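Side-chain contact in NegoA.19184.a (Neisseria gonorrhoeae, PDB 5UEB), which is of unknown function but belongs to the DUF4265 family and pairs two antiparallel sheets, one of them covered by two helices: residues B[122-125]-B[126-130]. Numbering follows the deposited sequence.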
loop_
_atom_site.group_PDB
_atom_site.type_symbol
_atom_site.label_atom_id
_atom_site.label_comp_id
_atom_site.label_asym_id
_atom_site.label_seq_id
_atom_site.Cartn_x
_atom_site.Cartn_y
_atom_site.Cartn_z
ATOM N N SER B 122 4.599 6.119 23.793
ATOM C CA SER B 122 4.669 7.551 24.054
ATOM C C SER B 122 5.945 7.929 24.797
ATOM O O SER B 122 6.466 9.031 24.608
ATOM C CB SER B 122 3.420 8.011 24.811
ATOM O OG SER B 122 3.308 7.387 26.083
ATOM N N ASP B 123 6.462 7.036 25.647
ATOM C CA ASP B 123 7.704 7.334 26.352
ATOM C C ASP B 123 8.866 7.478 25.377
ATOM O O ASP B 123 9.673 8.409 25.489
ATOM C CB ASP B 123 8.009 6.233 27.372
ATOM C CG ASP B 123 7.130 6.313 28.610
ATOM O OD1 ASP B 123 6.570 7.395 28.888
ATOM O OD2 ASP B 123 7.000 5.290 29.312
ATOM N N LEU B 124 8.972 6.559 24.415
ATOM C CA LEU B 124 10.021 6.667 23.409
ATOM C C LEU B 124 9.807 7.904 22.542
ATOM O O LEU B 124 10.753 8.660 22.274
ATOM C CB LEU B 124 10.063 5.380 22.570
ATOM C CG LEU B 124 11.325 4.978 21.797
ATOM C CD1 LEU B 124 11.556 5.874 20.578
ATOM C CD2 LEU B 124 12.552 4.958 22.698
ATOM N N LYS B 125 8.568 8.138 22.101
ATOM C CA LYS B 125 8.307 9.307 21.261
ATOM C C LYS B 125 8.612 10.609 21.986
ATOM O O LYS B 125 9.008 11.592 21.347
ATOM C CB LYS B 125 6.858 9.330 20.774
ATOM C CG LYS B 125 6.575 8.377 19.651
ATOM C CD LYS B 125 5.190 8.598 19.049
ATOM C CE LYS B 125 5.102 9.841 18.179
ATOM N NZ LYS B 125 3.937 9.762 17.243
ATOM N N GLY B 126 8.419 10.643 23.309
ATOM C CA GLY B 126 8.713 11.850 24.060
ATOM C C GLY B 126 10.170 12.254 23.961
ATOM O O GLY B 126 10.488 13.440 23.825
ATOM N N ILE B 127 11.077 11.273 24.026
ATOM C CA ILE B 127 12.502 11.577 23.917
ATOM C C ILE B 127 12.828 12.082 22.523
ATOM O O ILE B 127 13.540 13.082 22.357
ATOM C CB ILE B 127 13.358 10.352 24.276
ATOM C CG1 ILE B 127 13.031 9.863 25.686
ATOM C CG2 ILE B 127 14.831 10.708 24.135
ATOM C CD1 ILE B 127 13.801 8.616 26.078
ATOM N N LEU B 128 12.314 11.393 21.501
ATOM C CA LEU B 128 12.511 11.849 20.129
ATOM C C LEU B 128 11.980 13.264 19.947
ATOM O O LEU B 128 12.633 14.104 19.319
ATOM C CB LEU B 128 11.805 10.908 19.155
ATOM C CG LEU B 128 12.372 9.498 19.053
ATOM C CD1 LEU B 128 11.427 8.600 18.262
ATOM C CD2 LEU B 128 13.746 9.547 18.401
ATOM N N ASN B 129 10.791 13.543 20.485
ATOM C CA ASN B 129 10.197 14.869 20.314
ATOM C C ASN B 129 11.033 15.963 20.970
ATOM O O ASN B 129 11.198 17.047 20.396
ATOM C CB ASN B 129 8.767 14.888 20.853
ATOM C CG ASN B 129 7.783 14.197 19.930
ATOM O OD1 ASN B 129 8.032 14.058 18.731
ATOM N ND2 ASN B 129 6.646 13.777 20.482
ATOM N N ARG B 130 11.564 15.715 22.171
ATOM C CA ARG B 130 12.385 16.726 22.836
ATOM C C ARG B 130 13.628 17.052 22.019
ATOM O O ARG B 130 14.036 18.218 21.921
ATOM C CB ARG B 130 12.782 16.266 24.240
ATOM C CG ARG B 130 11.828 16.687 25.341
ATOM C CD ARG B 130 12.464 16.507 26.717
ATOM N NE ARG B 130 13.499 17.502 27.005
ATOM C CZ ARG B 130 13.292 18.618 27.698
ATOM N NH1 ARG B 130 12.084 18.891 28.177
ATOM N NH2 ARG B 130 14.291 19.465 27.914
#
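Leu124 and Leu128 meet one turn apart on the inner side of helix 122-133, an amphipathic alpha-helix whose residues 122-125 run straight on into 126-130. Their methyl groups carry the apolar part: CD1 of Leu124 lies 3.6 Å from CD1 of Leu128, and the two side chains cross at a slant. In Leu124, chi1 (-158°) sets CG beside the carbonyl carbon, and chi2 (-72°) then turns CD1 up the helix towards Leu128. Both leucines are buried. Leu124 faces Ala95 of helix 90-98 and His99 beyond it, while Leu128 sits between Leu92 of that helix and Tyr139 of strand 137-143, in the sheet. Ile127 leans on Leu92 and Ala95 as well, and its CG1 passes 3.7 Å from the carbonyl oxygen of Asp123.

Backbone bonds of the i to i+4 kind tie the turns together. The N-H of Gly126 reaches Ser122 O at 2.8 Å, and that of Leu128 reaches Leu124 O at 3.2 Å. Leu124 O takes a second, weak bond from Ile127 N, so two donors share it.

The polar ends of Lys125 and Asn129, also four residues apart, both turn to strand 137-143: Lys125 NZ forms a salt bridge with Glu141, and Asn129 OD1 hydrogen-bonds the hydroxyl of Tyr139. That second link should limit rotation of the Asn129 amide. Its ND2 lies 3.3 Å from Lys125 O without making a hydrogen bond to it; the same oxygen is instead gripped by the backbone N of Asn129, 2.8 Å away.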